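Local structure of nitroalkane oxidase (Podospora anserina, 3MKH) at residues G62-A67 and P105-A110; A269-A274 and A347-A352. The protein oxidises nitroalkanes to aldehydes or ketones with FAD as cofactor, consuming oxygen and releasing nitrite and hydrogen peroxide. One frame throughout, in Å; residues are numbered along the deposited sequence.

Contact 1 of 2, residues G62-A67 and P105-A110; sequences GQISPA and PINLAA
Asn107 reaches from helix 90-109 across to the backbone of residues 63-65, and its amide lies beside the peptide groups there. CG of Asn107 stands 3.5 Å from N of Ser65. With chi1 at -75°, CG lies beside the backbone N of Asn107 and anti to its carbonyl carbon, which carries the amide off the helix surface to the loop. CB of Ser65 points at the helix and lies 3.9 Å from CG of Asn107. Ile64 crosses the asparagine side chain at about a right angle, presenting its CG2 branch to the amide. In this N-terminal helical domain of the acyl-CoA dehydrogenase fold, the contact ties the loop between helices 48-56 and 75-88 to a helix whose Pro105 and Ile106 pack against strand 184-191 of the beta domain. Ile64 also packs on Leu103, Phe121 and Leu122, while NE2 of Gln63 turns away to bond the carbonyl of Ile96. Beyond the asparagine, N of Ala67 makes a weak, bent hydrogen bond of 3.1 Å to OG of Ser65, as in an ST turn.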
loop_
_atom_site.group_PDB
_atom_site.type_symbol
_atom_site.label_atom_id
_atom_site.label_comp_id
_atom_site.label_asym_id
_atom_site.label_seq_id
_atom_site.Cartn_x
_atom_site.Cartn_y
_atom_site.Cartn_z
ATOM N N GLY A 62 -8.078 35.614 -17.102
ATOM C CA GLY A 62 -8.157 34.211 -17.457
ATOM C C GLY A 62 -8.909 33.341 -16.463
ATOM O O GLY A 62 -9.239 32.196 -16.764
ATOM N N GLN A 63 -9.198 33.886 -15.287
ATOM C CA GLN A 63 -9.964 33.159 -14.283
ATOM C C GLN A 63 -11.448 33.491 -14.370
ATOM O O GLN A 63 -12.248 32.938 -13.635
ATOM C CB GLN A 63 -9.446 33.499 -12.876
ATOM C CG GLN A 63 -8.028 33.037 -12.643
ATOM C CD GLN A 63 -7.445 33.570 -11.350
ATOM O OE1 GLN A 63 -7.946 34.542 -10.774
ATOM N NE2 GLN A 63 -6.376 32.936 -10.890
ATOM N N ILE A 64 -11.809 34.414 -15.254
ATOM C CA ILE A 64 -13.200 34.861 -15.349
ATOM C C ILE A 64 -13.808 34.331 -16.644
ATOM O O ILE A 64 -13.181 34.349 -17.702
ATOM C CB ILE A 64 -13.309 36.403 -15.244
ATOM C CG1 ILE A 64 -12.920 36.839 -13.826
ATOM C CG2 ILE A 64 -14.728 36.895 -15.559
ATOM C CD1 ILE A 64 -12.764 38.346 -13.663
ATOM N N SER A 65 -15.027 33.831 -16.560
ATOM C CA SER A 65 -15.617 33.195 -17.725
ATOM C C SER A 65 -15.933 34.204 -18.843
ATOM O O SER A 65 -16.242 35.361 -18.574
ATOM C CB SER A 65 -16.862 32.429 -17.297
ATOM O OG SER A 65 -18.009 33.113 -17.718
ATOM N N PRO A 66 -15.845 33.769 -20.109
ATOM C CA PRO A 66 -16.200 34.652 -21.233
ATOM C C PRO A 66 -17.582 35.265 -21.077
ATOM O O PRO A 66 -17.809 36.382 -21.540
ATOM C CB PRO A 66 -16.188 33.707 -22.434
ATOM C CG PRO A 66 -15.121 32.673 -22.056
ATOM C CD PRO A 66 -15.351 32.457 -20.562
ATOM N N ALA A 67 -18.489 34.553 -20.410
ATOM C CA ALA A 67 -19.833 35.071 -20.221
ATOM C C ALA A 67 -19.839 36.363 -19.413
ATOM O O ALA A 67 -20.786 37.146 -19.509
ATOM C CB ALA A 67 -20.744 34.007 -19.586
ATOM N N PRO A 105 -17.626 31.007 -7.851
ATOM C CA PRO A 105 -19.075 31.086 -7.605
ATOM C C PRO A 105 -19.749 32.173 -8.423
ATOM O O PRO A 105 -20.895 32.013 -8.826
ATOM C CB PRO A 105 -19.159 31.415 -6.107
ATOM C CG PRO A 105 -17.894 30.813 -5.551
ATOM C CD PRO A 105 -16.855 31.127 -6.599
ATOM N N ILE A 106 -19.031 33.260 -8.675
ATOM C CA ILE A 106 -19.533 34.343 -9.503
ATOM C C ILE A 106 -19.624 33.939 -10.988
ATOM O O ILE A 106 -20.608 34.264 -11.653
ATOM C CB ILE A 106 -18.717 35.627 -9.299
ATOM C CG1 ILE A 106 -18.834 36.063 -7.833
ATOM C CG2 ILE A 106 -19.247 36.744 -10.184
ATOM C CD1 ILE A 106 -17.908 37.169 -7.445
ATOM N N ASN A 107 -18.623 33.217 -11.494
ATOM C CA ASN A 107 -18.713 32.624 -12.830
ATOM C C ASN A 107 -19.937 31.725 -12.919
ATOM O O ASN A 107 -20.613 31.678 -13.953
ATOM C CB ASN A 107 -17.481 31.771 -13.149
ATOM C CG ASN A 107 -16.259 32.598 -13.473
ATOM O OD1 ASN A 107 -15.128 32.157 -13.266
ATOM N ND2 ASN A 107 -16.473 33.795 -13.983
ATOM N N LEU A 108 -20.220 30.998 -11.837
ATOM C CA LEU A 108 -21.313 30.019 -11.847
ATOM C C LEU A 108 -22.714 30.632 -11.691
ATOM O O LEU A 108 -23.674 30.102 -12.240
ATOM C CB LEU A 108 -21.102 28.928 -10.789
ATOM C CG LEU A 108 -19.868 28.024 -10.941
ATOM C CD1 LEU A 108 -19.698 27.144 -9.718
ATOM C CD2 LEU A 108 -19.952 27.175 -12.203
ATOM N N ALA A 109 -22.837 31.744 -10.971
ATOM C CA ALA A 109 -24.170 32.167 -10.523
ATOM C C ALA A 109 -24.472 33.662 -10.617
ATOM O O ALA A 109 -25.547 34.099 -10.224
ATOM C CB ALA A 109 -24.419 31.679 -9.090
ATOM N N ALA A 110 -23.527 34.443 -11.115
ATOM C CA ALA A 110 -23.702 35.885 -11.142
ATOM C C ALA A 110 -25.031 36.253 -11.802
ATOM O O ALA A 110 -25.460 35.596 -12.750
ATOM C CB ALA A 110 -22.556 36.540 -11.887
#

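Contact 2 of 2, residues A269-A274 and A347-A352; sequences AFDGSA and ARRELA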
loop_
_atom_site.group_PDB
_atom_site.type_symbol
_atom_site.label_atom_id
_atom_site.label_comp_id
_atom_site.label_asym_id
_atom_site.label_seq_id
_atom_site.Cartn_x
_atom_site.Cartn_y
_atom_site.Cartn_z
ATOM N N ALA A 269 -18.232 24.916 -7.432
ATOM C CA ALA A 269 -16.905 25.510 -7.449
ATOM C C ALA A 269 -15.868 24.444 -7.064
ATOM O O ALA A 269 -14.821 24.329 -7.706
ATOM C CB ALA A 269 -16.845 26.697 -6.496
ATOM N N PHE A 270 -16.174 23.639 -6.046
ATOM C CA PHE A 270 -15.229 22.622 -5.591
ATOM C C PHE A 270 -15.093 21.440 -6.547
ATOM O O PHE A 270 -14.117 20.696 -6.464
ATOM C CB PHE A 270 -15.557 22.123 -4.184
ATOM C CG PHE A 270 -15.351 23.158 -3.104
ATOM C CD1 PHE A 270 -14.119 23.766 -2.928
ATOM C CD2 PHE A 270 -16.383 23.493 -2.251
ATOM C CE1 PHE A 270 -13.927 24.714 -1.925
ATOM C CE2 PHE A 270 -16.205 24.434 -1.246
ATOM C CZ PHE A 270 -14.978 25.049 -1.084
ATOM N N ASP A 271 -16.062 21.251 -7.446
ATOM C CA ASP A 271 -15.907 20.229 -8.494
ATOM C C ASP A 271 -14.842 20.632 -9.531
ATOM O O ASP A 271 -14.027 19.812 -9.947
ATOM C CB ASP A 271 -17.231 19.964 -9.213
ATOM C CG ASP A 271 -18.235 19.206 -8.353
ATOM O OD1 ASP A 271 -17.840 18.583 -7.339
ATOM O OD2 ASP A 271 -19.433 19.238 -8.703
ATOM N N GLY A 272 -14.860 21.897 -9.946
ATOM C CA GLY A 272 -13.837 22.424 -10.830
ATOM C C GLY A 272 -12.470 22.431 -10.153
ATOM O O GLY A 272 -11.454 22.052 -10.748
ATOM N N SER A 273 -12.439 22.860 -8.900
ATOM C CA SER A 273 -11.173 22.965 -8.180
ATOM C C SER A 273 -10.543 21.581 -7.975
ATOM O O SER A 273 -9.316 21.446 -7.950
ATOM C CB SER A 273 -11.357 23.672 -6.836
ATOM O OG SER A 273 -12.132 22.877 -5.951
ATOM N N ALA A 274 -11.394 20.565 -7.827
ATOM C CA ALA A 274 -10.937 19.177 -7.669
ATOM C C ALA A 274 -10.048 18.738 -8.843
ATOM O O ALA A 274 -9.040 18.048 -8.658
ATOM C CB ALA A 274 -12.146 18.231 -7.528
ATOM N N ALA A 347 -22.205 12.109 -13.398
ATOM C CA ALA A 347 -21.142 11.256 -13.938
ATOM C C ALA A 347 -19.839 12.024 -14.138
ATOM O O ALA A 347 -18.749 11.508 -13.865
ATOM C CB ALA A 347 -21.573 10.616 -15.239
ATOM N N ARG A 348 -19.946 13.254 -14.631
ATOM C CA ARG A 348 -18.754 14.059 -14.895
ATOM C C ARG A 348 -18.058 14.379 -13.583
ATOM O O ARG A 348 -16.830 14.311 -13.451
ATOM C CB ARG A 348 -19.167 15.355 -15.578
ATOM C CG ARG A 348 -19.830 15.147 -16.943
ATOM C CD ARG A 348 -20.352 16.482 -17.477
ATOM N NE ARG A 348 -21.065 16.344 -18.737
ATOM C CZ ARG A 348 -21.126 17.303 -19.657
ATOM N NH1 ARG A 348 -20.501 18.459 -19.447
ATOM N NH2 ARG A 348 -21.803 17.110 -20.791
ATOM N N ARG A 349 -18.889 14.747 -12.627
ATOM C CA ARG A 349 -18.490 15.116 -11.288
ATOM C C ARG A 349 -17.673 14.017 -10.623
ATOM O O ARG A 349 -16.686 14.288 -9.936
ATOM C CB ARG A 349 -19.780 15.345 -10.512
ATOM C CG ARG A 349 -19.615 15.597 -9.088
ATOM C CD ARG A 349 -20.750 16.454 -8.618
ATOM N NE ARG A 349 -20.337 16.991 -7.348
ATOM C CZ ARG A 349 -20.697 16.471 -6.193
ATOM N NH1 ARG A 349 -21.520 15.428 -6.166
ATOM N NH2 ARG A 349 -20.250 17.016 -5.073
ATOM N N GLU A 350 -18.093 12.769 -10.815
ATOM C CA GLU A 350 -17.363 11.641 -10.238
ATOM C C GLU A 350 -15.894 11.603 -10.669
ATOM O O GLU A 350 -15.017 11.245 -9.875
ATOM C CB GLU A 350 -18.027 10.292 -10.585
ATOM C CG GLU A 350 -17.481 9.149 -9.716
ATOM C CD GLU A 350 -17.801 7.749 -10.249
ATOM O OE1 GLU A 350 -17.782 7.554 -11.483
ATOM O OE2 GLU A 350 -18.052 6.836 -9.424
ATOM N N LEU A 351 -15.627 11.952 -11.928
ATOM C CA LEU A 351 -14.252 11.948 -12.427
ATOM C C LEU A 351 -13.419 13.077 -11.821
ATOM O O LEU A 351 -12.238 12.890 -11.547
ATOM C CB LEU A 351 -14.219 12.033 -13.955
ATOM C CG LEU A 351 -14.813 10.827 -14.703
ATOM C CD1 LEU A 351 -14.558 10.957 -16.209
ATOM C CD2 LEU A 351 -14.260 9.511 -14.173
ATOM N N ALA A 352 -14.025 14.248 -11.630
ATOM C CA ALA A 352 -13.318 15.351 -10.981
ATOM C C ALA A 352 -12.894 14.936 -9.574
ATOM O O ALA A 352 -11.743 15.087 -9.214
ATOM C CB ALA A 352 -14.188 16.604 -10.923
#
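Two long helices of the C-terminal helical bundle of the acyl-CoA dehydrogenase fold, 262-298 and 345-374, pack together here. Over these short segments they run in the same general sense, 49° apart, with their axes approaching to 9.0 Å. The polar part of the contact is a salt bridge between Asp271 and Arg349. NE of Arg349 is shared between both carboxylate oxygens, at 2.8 Å from OD2 of Asp271 and 3.0 Å from OD1 of the same residue, the latter bond weak. The carboxylate thus lies at the NE edge of the guanidinium instead of pairing squarely with its two terminal nitrogens, and the two planes are turned 51° apart. NE comes to OD2 on its syn side, a little out of the carboxylate plane. Arg349 gets there by an extended chain whose CG lies anti to the backbone N (chi1 174°), and this chain lays the CD methylene against the carboxylate, 3.1 Å from OD2 of Asp271.

Each charged group has a further partner: OD2 of Asp271 is hydrogen-bonded to the hydroxyl of Tyr345, and NH2 of Arg349 to ND1 of His409. These bonds restrain both ends of the bridge, and the paired charge would be expected to keep the buried Asp271 ionised. Two residues after Asp271, OG of Ser273 bonds OD1 of Asp399, the inferred proton acceptor, whose side chain is also about 5 Å from that of Ala274.

Beside the bridge the helices meet through alanines, whose small side chains let each press on the other's backbone. CB of Ala274 lies 3.6 Å from O of Ala352, and the CB atoms of these two alanines also touch. On the neighbouring turn, CB of Ala352 sits 3.4 Å from O of Asp271.

Overall arrangement
Contact 1 belongs to the N-terminal helical domain and contact 2 to the C-terminal helical bundle, with their centres 16 Å apart. They follow in series along the chain: 62-67 and 105-110 have met before the strands of the intervening beta domain, and 269-274 and 347-352 come after them. Helices 90-109 and 262-298 nevertheless lie against each other, so the contacts touch directly, CD1 of Leu108 packing 3.5 Å from N of Ala269. Thr104 and Leu101 continue this junction along the first helix, against Ala269 and Ser273. The two helical domains are thereby joined close to the inferred proton acceptor, Asp399.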